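Local coordinates for protein glutathione S-transferase (Cupriavidus metallidurans, PDB 4MK3) that binds a sulfinic acid form of glutathione and probably acts as a glutathione transferase, conjugating glutathione to electrophilic substrates, at residues 23-31 / 46-54. Numbering follows the deposited sequence.
Sequences MKLYASQTS and IDYEMIEEN. With GSF (L-gamma-glutamyl-3-sulfino-L-alanylglycine), chain E.
Ile51 lies alongside Tyr26 with its CD1 over one face of the phenol ring, a CH-pi contact 4.1 Å from the ring centroid, while Glu53 CB sits at the ring's edge. CG1 of Ile51 is anti to its carbonyl carbon (chi1 -57°), which lets CD1 touch both that ring and the Lys24 chain, 3.6 Å from Lys24 CD. Lys24 and Glu49 run side by side, the same way; Lys24 NZ and Glu49 OE1 form only a long salt bridge of 4.0 Å at the surface. On the sheet face toward helix 32-44, Leu25 CB meets Tyr48 CD2 at 3.7 Å, and Met50, bent at chi2 (70°), turns its CE onto Ala27 CB. That methyl also touches the amide of Gln29, whose NE2 donates to the anti lone pair of Glu52 OE1 at 3.0 Å, the acceptor lying nearly in the amide plane.

Between these two layers of side chains, five backbone hydrogen bonds join parallel strands 24-27 and 49-52, from Glu49 N to Met23 O (2.8 Å) at one end to Glu53 N to Ala27 O (2.9 Å) at the other. Helix 32-44 connects the strands as a beta-alpha-beta unit of the thioredoxin-like domain, and strand 73-75 pairs with the other edge of 24-27. Phe65 also meets the Tyr26 ring, and Thr60 and Thr61 bind the carboxylate of Glu53. Past the strand, Ser28 OG accepts from Ser31 N in an ST motif, while Ser31 OG caps Ala34 N and also approaches O2S of the bound sulfinate, so closely that the exact geometry of this hydrogen bond is doubtful. Strand 24-27 runs on through the 28-30 turn to Ser31 at the N-cap of helix 32-44, whose N-terminal end, beside the sulfinate, would probably favour its negative charge.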
loop_
_atom_site.group_PDB
_atom_site.type_symbol
_atom_site.label_atom_id
_atom_site.label_comp_id
_atom_site.label_asym_id
_atom_site.label_seq_id
_atom_site.Cartn_x
_atom_site.Cartn_y
_atom_site.Cartn_z
ATOM N N MET A 23 -20.477 -12.109 3.498
ATOM C CA MET A 23 -19.051 -11.786 3.187
ATOM C C MET A 23 -18.096 -12.601 4.046
ATOM O O MET A 23 -18.371 -12.868 5.218
ATOM C CB MET A 23 -18.750 -10.321 3.479
ATOM C CG MET A 23 -19.528 -9.313 2.671
ATOM S SD MET A 23 -18.920 -7.644 2.992
ATOM C CE MET A 23 -18.521 -7.725 4.711
ATOM N N LYS A 24 -16.955 -12.945 3.468
ATOM C CA LYS A 24 -15.918 -13.699 4.155
ATOM C C LYS A 24 -14.646 -12.894 4.201
ATOM O O LYS A 24 -14.212 -12.347 3.187
ATOM C CB LYS A 24 -15.635 -15.021 3.435
ATOM C CG LYS A 24 -16.782 -16.001 3.458
ATOM C CD LYS A 24 -16.475 -17.198 2.558
ATOM C CE LYS A 24 -17.613 -18.197 2.567
ATOM N NZ LYS A 24 -18.882 -17.586 2.108
ATOM N N LEU A 25 -14.035 -12.823 5.380
ATOM C CA LEU A 25 -12.736 -12.192 5.511
ATOM C C LEU A 25 -11.681 -13.241 5.794
ATOM O O LEU A 25 -11.711 -13.912 6.833
ATOM C CB LEU A 25 -12.708 -11.149 6.631
ATOM C CG LEU A 25 -11.406 -10.361 6.731
ATOM C CD1 LEU A 25 -11.278 -9.353 5.626
ATOM C CD2 LEU A 25 -11.292 -9.675 8.114
ATOM N N TYR A 26 -10.765 -13.379 4.845
ATOM C CA TYR A 26 -9.598 -14.207 4.993
ATOM C C TYR A 26 -8.543 -13.378 5.690
ATOM O O TYR A 26 -8.158 -12.307 5.232
ATOM C CB TYR A 26 -9.106 -14.729 3.624
ATOM C CG TYR A 26 -9.976 -15.799 3.068
ATOM C CD1 TYR A 26 -11.130 -15.478 2.370
ATOM C CD2 TYR A 26 -9.685 -17.140 3.290
ATOM C CE1 TYR A 26 -11.947 -16.460 1.873
ATOM C CE2 TYR A 26 -10.496 -18.129 2.803
ATOM C CZ TYR A 26 -11.628 -17.791 2.106
ATOM O OH TYR A 26 -12.394 -18.842 1.629
ATOM N N ALA A 27 -8.096 -13.882 6.828
ATOM C CA ALA A 27 -7.297 -13.075 7.727
ATOM C C ALA A 27 -6.600 -13.969 8.713
ATOM O O ALA A 27 -6.703 -15.163 8.638
ATOM C CB ALA A 27 -8.191 -12.096 8.449
ATOM N N SER A 28 -5.871 -13.373 9.643
ATOM C CA SER A 28 -5.346 -14.117 10.771
ATOM C C SER A 28 -5.577 -13.232 11.983
ATOM O O SER A 28 -5.842 -12.030 11.846
ATOM C CB SER A 28 -3.871 -14.432 10.591
ATOM O OG SER A 28 -3.114 -13.245 10.748
ATOM N N GLN A 29 -5.490 -13.839 13.161
ATOM C CA GLN A 29 -5.751 -13.115 14.397
ATOM C C GLN A 29 -4.562 -12.252 14.804
ATOM O O GLN A 29 -4.691 -11.404 15.697
ATOM C CB GLN A 29 -6.091 -14.092 15.522
ATOM C CG GLN A 29 -7.367 -14.917 15.297
ATOM C CD GLN A 29 -8.651 -14.151 15.598
ATOM O OE1 GLN A 29 -8.648 -13.176 16.351
ATOM N NE2 GLN A 29 -9.763 -14.611 15.026
ATOM N N THR A 30 -3.416 -12.448 14.154
ATOM C CA THR A 30 -2.216 -11.656 14.465
ATOM C C THR A 30 -1.962 -10.549 13.448
ATOM O O THR A 30 -1.363 -9.530 13.806
ATOM C CB THR A 30 -0.950 -12.550 14.544
ATOM O OG1 THR A 30 -0.839 -13.338 13.351
ATOM C CG2 THR A 30 -1.030 -13.464 15.726
ATOM N N SER A 31 -2.439 -10.708 12.213
ATOM C CA SER A 31 -2.139 -9.769 11.130
ATOM C C SER A 31 -2.599 -8.368 11.504
ATOM O O SER A 31 -3.789 -8.165 11.748
ATOM C CB SER A 31 -2.819 -10.182 9.818
ATOM O OG SER A 31 -2.798 -9.112 8.860
ATOM N N ILE A 46 -20.758 -4.219 10.776
ATOM C CA ILE A 46 -20.944 -5.033 9.588
ATOM C C ILE A 46 -20.630 -6.491 9.904
ATOM O O ILE A 46 -19.530 -6.806 10.354
ATOM C CB ILE A 46 -20.053 -4.532 8.448
ATOM C CG1 ILE A 46 -20.434 -3.095 8.100
ATOM C CG2 ILE A 46 -20.198 -5.426 7.211
ATOM C CD1 ILE A 46 -19.392 -2.394 7.263
ATOM N N ASP A 47 -21.584 -7.370 9.621
ATOM C CA ASP A 47 -21.416 -8.791 9.903
ATOM C C ASP A 47 -20.600 -9.431 8.794
ATOM O O ASP A 47 -20.709 -9.050 7.630
ATOM C CB ASP A 47 -22.762 -9.486 10.066
ATOM C CG ASP A 47 -23.387 -9.223 11.425
ATOM O OD1 ASP A 47 -22.695 -9.402 12.455
ATOM O OD2 ASP A 47 -24.566 -8.826 11.460
ATOM N N TYR A 48 -19.752 -10.375 9.171
ATOM C CA TYR A 48 -18.904 -11.095 8.216
ATOM C C TYR A 48 -18.418 -12.388 8.849
ATOM O O TYR A 48 -18.446 -12.539 10.078
ATOM C CB TYR A 48 -17.716 -10.245 7.778
ATOM C CG TYR A 48 -16.704 -10.009 8.896
ATOM C CD1 TYR A 48 -16.931 -9.063 9.880
ATOM C CD2 TYR A 48 -15.519 -10.729 8.956
ATOM C CE1 TYR A 48 -16.023 -8.859 10.880
ATOM C CE2 TYR A 48 -14.614 -10.541 9.963
ATOM C CZ TYR A 48 -14.866 -9.606 10.929
ATOM O OH TYR A 48 -13.959 -9.392 11.944
ATOM N N GLU A 49 -18.054 -13.350 8.008
ATOM C CA GLU A 49 -17.470 -14.601 8.466
ATOM C C GLU A 49 -15.967 -14.447 8.488
ATOM O O GLU A 49 -15.372 -14.019 7.508
ATOM C CB GLU A 49 -17.845 -15.742 7.521
ATOM C CG GLU A 49 -17.259 -17.086 7.901
ATOM C CD GLU A 49 -17.648 -18.187 6.938
ATOM O OE1 GLU A 49 -18.519 -17.948 6.069
ATOM O OE2 GLU A 49 -17.072 -19.292 7.054
ATOM N N MET A 50 -15.359 -14.774 9.622
ATOM C CA MET A 50 -13.925 -14.711 9.796
ATOM C C MET A 50 -13.343 -16.065 9.424
ATOM O O MET A 50 -13.771 -17.088 9.952
ATOM C CB MET A 50 -13.598 -14.402 11.262
ATOM C CG MET A 50 -12.113 -14.454 11.619
ATOM S SD MET A 50 -11.176 -13.107 10.889
ATOM C CE MET A 50 -9.551 -13.362 11.628
ATOM N N ILE A 51 -12.371 -16.077 8.514
ATOM C CA ILE A 51 -11.722 -17.330 8.119
ATOM C C ILE A 51 -10.222 -17.194 8.338
ATOM O O ILE A 51 -9.557 -16.434 7.625
ATOM C CB ILE A 51 -12.000 -17.706 6.645
ATOM C CG1 ILE A 51 -13.510 -17.796 6.401
ATOM C CG2 ILE A 51 -11.352 -19.054 6.322
ATOM C CD1 ILE A 51 -13.898 -18.083 4.967
ATOM N N GLU A 52 -9.682 -17.899 9.333
ATOM C CA GLU A 52 -8.255 -17.809 9.618
ATOM C C GLU A 52 -7.542 -18.558 8.519
ATOM O O GLU A 52 -7.907 -19.700 8.216
ATOM C CB GLU A 52 -7.884 -18.435 10.972
ATOM C CG GLU A 52 -8.296 -17.619 12.192
ATOM C CD GLU A 52 -9.713 -17.890 12.644
ATOM O OE1 GLU A 52 -10.275 -17.053 13.389
ATOM O OE2 GLU A 52 -10.260 -18.948 12.273
ATOM N N GLU A 53 -6.528 -17.929 7.940
ATOM C CA GLU A 53 -5.762 -18.504 6.845
ATOM C C GLU A 53 -4.287 -18.241 7.119
ATOM O O GLU A 53 -3.908 -17.082 7.318
ATOM C CB GLU A 53 -6.197 -17.814 5.544
ATOM C CG GLU A 53 -5.512 -18.311 4.288
ATOM C CD GLU A 53 -5.795 -19.773 3.985
ATOM O OE1 GLU A 53 -6.834 -20.327 4.434
ATOM O OE2 GLU A 53 -4.940 -20.396 3.326
ATOM N N ASN A 54 -3.474 -19.292 7.185
ATOM C CA ASN A 54 -2.008 -19.166 7.300
ATOM C C ASN A 54 -1.329 -19.049 5.946
ATOM O O ASN A 54 -1.026 -20.053 5.277
ATOM C CB ASN A 54 -1.404 -20.344 8.059
ATOM C CG ASN A 54 0.105 -20.237 8.205
ATOM O OD1 ASN A 54 0.697 -19.205 7.902
ATOM N ND2 ASN A 54 0.730 -21.310 8.673
HETATM C CB1 GSF E . -0.168 -5.995 3.136
HETATM C CG1 GSF E . -0.736 -7.250 3.785
HETATM C CD1 GSF E . 0.343 -8.234 4.185
HETATM O OE1 GSF E . 1.509 -8.123 3.864
HETATM C C1 GSF E . -2.329 -4.774 3.077
HETATM O O11 GSF E . -3.284 -5.533 3.378
HETATM O O12 GSF E . -2.336 -3.583 3.487
HETATM N N1 GSF E . -0.553 -4.208 1.514
HETATM C CA1 GSF E . -1.192 -5.301 2.242
HETATM N N2 GSF E . -0.066 -9.293 4.982
HETATM C CA2 GSF E . 0.857 -10.306 5.371
HETATM C CB2 GSF E . 0.383 -10.975 6.619
HETATM S SG2 GSF E . 0.645 -10.035 8.081
HETATM O O1S GSF E . 0.666 -11.002 9.192
HETATM O O2S GSF E . -0.453 -9.033 8.212
HETATM C C2 GSF E . 0.850 -11.441 4.370
HETATM O O2 GSF E . -0.209 -11.922 3.976
HETATM N N3 GSF E . 2.080 -11.922 3.935
HETATM C CA3 GSF E . 2.124 -13.037 3.032
HETATM C C3 GSF E . 3.148 -12.835 1.909
HETATM O O31 GSF E . 3.440 -13.833 1.183
HETATM O O32 GSF E . 3.684 -11.726 1.706
#